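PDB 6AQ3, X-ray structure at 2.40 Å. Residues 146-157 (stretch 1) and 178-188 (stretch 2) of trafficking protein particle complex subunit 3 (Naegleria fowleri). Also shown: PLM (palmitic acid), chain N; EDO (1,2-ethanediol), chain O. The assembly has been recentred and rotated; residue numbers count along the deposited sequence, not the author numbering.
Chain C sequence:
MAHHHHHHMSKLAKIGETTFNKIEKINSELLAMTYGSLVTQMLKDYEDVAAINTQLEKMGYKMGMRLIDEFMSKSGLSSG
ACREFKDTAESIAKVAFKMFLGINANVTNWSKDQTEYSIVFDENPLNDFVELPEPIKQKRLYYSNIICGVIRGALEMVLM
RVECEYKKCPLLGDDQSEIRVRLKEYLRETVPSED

Stretch 1 (146-157) IICGVIRGALEM
Stretch 2 (178-188) EIRVRLKEYLR

Helix 146-157 packs on strand 178-186 of the same chain, the two running in nearly the same direction: their N-to-C axes make an angle of 25° (signed crossing angle -25°) and approach to 10.0 Å. The helix has phi/psi near -63/-40 and successive i to i+4 hydrogen bonds, from Val150 N to Ile146 O (3.1 Å) through Glu156 N to Arg152 O (3.1 Å); at Met157 the bonds from its N to Gly153 O (3.4 Å) and to Ala154 O (3.0 Å) are both weak. The strand is extended, with phi/psi near -120/130 from Ile179 to Arg182, and departs from this at Lys184 (-97/-46). Register is set by CA-CA distances of 7.5 Å for Cys148 to Ile179, 8.4 Å for Ile151 to Val181, 9.8 Å for Leu155 to Leu183 and 7.9 Å for Glu156 to Leu187.

No hydrogen bond crosses between the stretches; apolar side chains make the join, which buries 280 Å² over both sides. Ile179 contributes most, with 73 Å² covered. Its CB points toward the helix, and chi1 -68° (m) with chi2 173° (t) carries CD1 to 3.8 Å from Ile147 CG2. Its other branch ends in CG2, which lies 4.0 Å from Cys148 SG and 4.5 Å from Ile151 CD1. A beta-branched isoleucine thus meets three helix residues at once. Cys148, pointing sideways with chi1 -65° (m), offers a small, polarizable sulfur at the nearest backbone approach.

Val181, covered by 42 Å², is the next strand residue facing the helix, since the alternation of the strand turns the intervening Arg180 away. With chi1 -173° (t), Val181 places both CG1 and CG2 4.4 Å from Ile151 CG2, and Val181 CG1 also lies 4.4 Å from Leu155 CD1, one turn further along the helix. Ile151, with 39 Å² covered, bridges the two strand residues from the helix side. Chi1 -71° (m) and chi2 174° (t) put its CD1 by Ile179 while its CG2 serves Val181. Ile147, Ile151 and Leu155, spaced four apart, all point toward the strand; Ile147 is m,t (-62°, 179°) and Leu155 m,t (-68°, -176°). All these residues are buried, as suits side chains without charge.

Beyond Val181 the contact lapses until Leu187, past the strand's end, turns its CB toward the helix (chi1 -61°, chi2 162°). Its CD1 comes 4.1 Å from Glu156 CG, so the glutamate lends its aliphatic stem; chi1 -176° and chi2 180° keep that stem extended, and OE2 is hydrogen-bonded elsewhere in the structure.

Another face of the helix lines the palmitic acid: Ala154 CB is 3.5 Å from PLM C6, Val150 CG1 (chi1 177°, t) 3.7 Å from PLM C9, and Ile146 CG2 (chi1 -164°, t) 3.8 Å from PLM CG. Away from the helix contact, Tyr186 OH and EDO O2 form a very short hydrogen bond of 2.4 Å, with the diol oxygen near the plane of the ring at its edge.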

# COMPACT_ATOMS: atom_id res chain seq x y z
N ILE C 146 -7.00 -9.02 -3.21
CA ILE C 146 -5.72 -8.80 -3.87
C ILE C 146 -4.75 -9.95 -3.59
O ILE C 146 -3.86 -10.23 -4.41
CB ILE C 146 -5.14 -7.45 -3.44
CG1 ILE C 146 -4.03 -7.02 -4.39
CG2 ILE C 146 -4.59 -7.54 -2.03
CD1 ILE C 146 -3.74 -5.54 -4.32
N ILE C 147 -4.89 -10.63 -2.44
CA ILE C 147 -4.01 -11.75 -2.12
C ILE C 147 -4.18 -12.89 -3.12
O ILE C 147 -3.20 -13.53 -3.52
CB ILE C 147 -4.24 -12.23 -0.67
CG1 ILE C 147 -3.93 -11.10 0.33
CG2 ILE C 147 -3.36 -13.46 -0.33
CD1 ILE C 147 -4.15 -11.49 1.78
N CYS C 148 -5.42 -13.18 -3.51
CA CYS C 148 -5.63 -14.28 -4.45
C CYS C 148 -4.94 -14.02 -5.78
O CYS C 148 -4.34 -14.93 -6.37
CB CYS C 148 -7.13 -14.50 -4.66
SG CYS C 148 -7.96 -15.04 -3.16
N GLY C 149 -5.00 -12.77 -6.26
CA GLY C 149 -4.36 -12.45 -7.53
C GLY C 149 -2.85 -12.57 -7.45
O GLY C 149 -2.21 -13.06 -8.40
N VAL C 150 -2.26 -12.14 -6.33
CA VAL C 150 -0.82 -12.28 -6.16
C VAL C 150 -0.40 -13.74 -6.28
O VAL C 150 0.61 -14.06 -6.92
CB VAL C 150 -0.39 -11.65 -4.82
CG1 VAL C 150 1.11 -11.84 -4.57
CG2 VAL C 150 -0.70 -10.17 -4.85
N ILE C 151 -1.19 -14.64 -5.68
CA ILE C 151 -0.91 -16.07 -5.72
C ILE C 151 -1.01 -16.59 -7.15
O ILE C 151 -0.11 -17.30 -7.62
CB ILE C 151 -1.87 -16.81 -4.77
CG1 ILE C 151 -1.48 -16.50 -3.31
CG2 ILE C 151 -1.95 -18.32 -5.10
CD1 ILE C 151 -2.43 -17.06 -2.28
N ARG C 152 -2.08 -16.21 -7.85
CA ARG C 152 -2.27 -16.68 -9.22
C ARG C 152 -1.18 -16.16 -10.15
O ARG C 152 -0.66 -16.91 -10.99
CB ARG C 152 -3.65 -16.25 -9.74
CG ARG C 152 -3.88 -16.61 -11.22
CD ARG C 152 -5.34 -16.39 -11.60
NE ARG C 152 -5.68 -14.97 -11.68
CZ ARG C 152 -5.71 -14.27 -12.81
NH1 ARG C 152 -5.41 -14.86 -13.95
NH2 ARG C 152 -6.03 -12.99 -12.82
N GLY C 153 -0.84 -14.88 -10.05
CA GLY C 153 0.18 -14.33 -10.93
C GLY C 153 1.55 -14.89 -10.61
O GLY C 153 2.33 -15.20 -11.52
N ALA C 154 1.86 -15.05 -9.33
CA ALA C 154 3.16 -15.60 -8.99
C ALA C 154 3.31 -17.03 -9.52
O ALA C 154 4.32 -17.36 -10.15
CB ALA C 154 3.38 -15.57 -7.47
N LEU C 155 2.30 -17.87 -9.30
CA LEU C 155 2.44 -19.27 -9.68
C LEU C 155 2.49 -19.44 -11.19
O LEU C 155 3.15 -20.37 -11.69
CB LEU C 155 1.31 -20.11 -9.09
CG LEU C 155 1.37 -20.24 -7.55
CD1 LEU C 155 0.27 -21.16 -7.02
CD2 LEU C 155 2.72 -20.73 -7.11
N GLU C 156 1.84 -18.53 -11.94
CA GLU C 156 1.93 -18.58 -13.39
C GLU C 156 3.38 -18.45 -13.84
O GLU C 156 3.80 -19.11 -14.79
CB GLU C 156 1.09 -17.47 -14.01
CG GLU C 156 1.06 -17.52 -15.54
CD GLU C 156 0.21 -16.41 -16.15
OE1 GLU C 156 0.73 -15.65 -16.99
OE2 GLU C 156 -0.99 -16.31 -15.78
N MET C 157 4.16 -17.64 -13.13
CA MET C 157 5.55 -17.47 -13.51
C MET C 157 6.37 -18.74 -13.29
O MET C 157 7.39 -18.93 -13.97
CB MET C 157 6.14 -16.30 -12.73
CG MET C 157 5.48 -14.96 -13.08
SD MET C 157 5.52 -14.61 -14.86
CE MET C 157 3.84 -15.04 -15.33
N GLU C 178 -9.85 -18.23 4.99
CA GLU C 178 -9.50 -19.41 4.23
C GLU C 178 -9.43 -19.03 2.76
O GLU C 178 -10.38 -18.45 2.23
CB GLU C 178 -10.53 -20.53 4.43
CG GLU C 178 -10.30 -21.72 3.47
CD GLU C 178 -11.26 -22.88 3.69
OE1 GLU C 178 -12.13 -22.79 4.58
OE2 GLU C 178 -11.15 -23.88 2.94
N ILE C 179 -8.31 -19.36 2.13
CA ILE C 179 -8.10 -19.13 0.71
C ILE C 179 -7.86 -20.49 0.04
O ILE C 179 -7.04 -21.28 0.50
CB ILE C 179 -6.91 -18.18 0.47
CG1 ILE C 179 -7.26 -16.79 0.98
CG2 ILE C 179 -6.56 -18.15 -1.00
CD1 ILE C 179 -6.11 -15.79 0.96
N ARG C 180 -8.60 -20.76 -1.04
CA ARG C 180 -8.53 -22.02 -1.76
C ARG C 180 -7.61 -21.85 -2.97
O ARG C 180 -7.72 -20.86 -3.70
CB ARG C 180 -9.92 -22.44 -2.25
CG ARG C 180 -10.01 -23.88 -2.77
CD ARG C 180 -9.77 -24.82 -1.62
NE ARG C 180 -10.10 -26.20 -1.94
CZ ARG C 180 -9.85 -27.23 -1.13
NH1 ARG C 180 -9.28 -27.03 0.05
NH2 ARG C 180 -10.18 -28.46 -1.50
N VAL C 181 -6.73 -22.82 -3.18
CA VAL C 181 -5.80 -22.81 -4.31
C VAL C 181 -5.98 -24.12 -5.06
O VAL C 181 -5.76 -25.19 -4.47
CB VAL C 181 -4.34 -22.64 -3.87
CG1 VAL C 181 -3.45 -22.48 -5.08
CG2 VAL C 181 -4.18 -21.43 -2.91
N ARG C 182 -6.34 -24.05 -6.34
CA ARG C 182 -6.61 -25.22 -7.18
C ARG C 182 -5.78 -25.18 -8.46
O ARG C 182 -5.74 -24.15 -9.15
CB ARG C 182 -8.10 -25.31 -7.51
CG ARG C 182 -8.93 -25.48 -6.24
CD ARG C 182 -10.43 -25.58 -6.46
NE ARG C 182 -11.01 -24.29 -6.84
CZ ARG C 182 -11.40 -23.96 -8.07
NH1 ARG C 182 -11.29 -24.84 -9.07
NH2 ARG C 182 -11.91 -22.75 -8.28
N LEU C 183 -5.10 -26.29 -8.75
CA LEU C 183 -4.31 -26.41 -9.97
C LEU C 183 -5.19 -26.75 -11.18
O LEU C 183 -5.94 -27.73 -11.16
CB LEU C 183 -3.24 -27.49 -9.81
CG LEU C 183 -2.50 -27.82 -11.10
CD1 LEU C 183 -1.56 -26.66 -11.42
CD2 LEU C 183 -1.72 -29.13 -11.00
N LYS C 184 -5.08 -25.94 -12.23
CA LYS C 184 -5.79 -26.16 -13.50
C LYS C 184 -4.92 -26.86 -14.53
O LYS C 184 -5.36 -27.83 -15.15
CB LYS C 184 -6.30 -24.82 -14.04
CG LYS C 184 -7.52 -24.31 -13.30
CD LYS C 184 -8.58 -25.40 -13.43
CE LYS C 184 -9.72 -25.30 -12.44
NZ LYS C 184 -10.68 -26.40 -12.77
N GLU C 185 -3.69 -26.42 -14.71
CA GLU C 185 -2.78 -27.12 -15.60
C GLU C 185 -1.37 -26.63 -15.35
O GLU C 185 -1.16 -25.47 -14.99
CB GLU C 185 -3.15 -26.94 -17.08
CG GLU C 185 -2.86 -25.57 -17.66
CD GLU C 185 -3.27 -25.45 -19.11
OE1 GLU C 185 -3.60 -26.49 -19.74
OE2 GLU C 185 -3.30 -24.31 -19.62
N TYR C 186 -0.42 -27.54 -15.56
CA TYR C 186 0.98 -27.17 -15.62
C TYR C 186 1.24 -26.59 -17.00
O TYR C 186 0.80 -27.15 -18.00
CB TYR C 186 1.86 -28.40 -15.39
CG TYR C 186 1.88 -28.91 -13.97
CD1 TYR C 186 2.49 -28.19 -12.96
CD2 TYR C 186 1.33 -30.15 -13.66
CE1 TYR C 186 2.55 -28.67 -11.67
CE2 TYR C 186 1.37 -30.64 -12.37
CZ TYR C 186 1.99 -29.89 -11.38
OH TYR C 186 2.04 -30.38 -10.08
N LEU C 187 1.91 -25.45 -17.04
CA LEU C 187 2.10 -24.76 -18.31
C LEU C 187 3.38 -25.22 -18.98
O LEU C 187 4.25 -25.84 -18.36
CB LEU C 187 2.10 -23.25 -18.09
CG LEU C 187 0.78 -22.73 -17.49
CD1 LEU C 187 0.96 -21.35 -16.87
CD2 LEU C 187 -0.33 -22.73 -18.53
N ARG C 188 3.54 -24.83 -20.25
CA ARG C 188 4.72 -25.13 -21.04
C ARG C 188 5.41 -23.83 -21.45
O ARG C 188 4.74 -22.84 -21.77
CB ARG C 188 4.38 -25.96 -22.29
C1 PLM N . 7.28 -22.12 -6.10
O2 PLM N . 6.24 -22.80 -6.36
C2 PLM N . 7.25 -20.88 -5.04
C3 PLM N . 5.88 -20.32 -4.61
C4 PLM N . 5.62 -18.87 -5.07
C5 PLM N . 5.41 -17.84 -3.93
C6 PLM N . 4.48 -16.66 -4.31
C7 PLM N . 4.33 -15.56 -3.24
C8 PLM N . 2.86 -15.21 -2.89
C9 PLM N . 2.71 -13.95 -2.00
CA PLM N . 1.42 -13.89 -1.14
CB PLM N . 1.26 -12.59 -0.31
CC PLM N . 0.32 -11.54 -0.96
CD PLM N . 0.61 -10.09 -0.51
CE PLM N . -0.59 -9.12 -0.64
CF PLM N . -0.16 -7.63 -0.67
CG PLM N . -1.29 -6.64 -0.36
C1 EDO O . 0.70 -32.29 -6.85
O1 EDO O . 1.75 -31.31 -6.76
C2 EDO O . -0.23 -31.99 -8.03
O2 EDO O . 0.53 -31.98 -9.24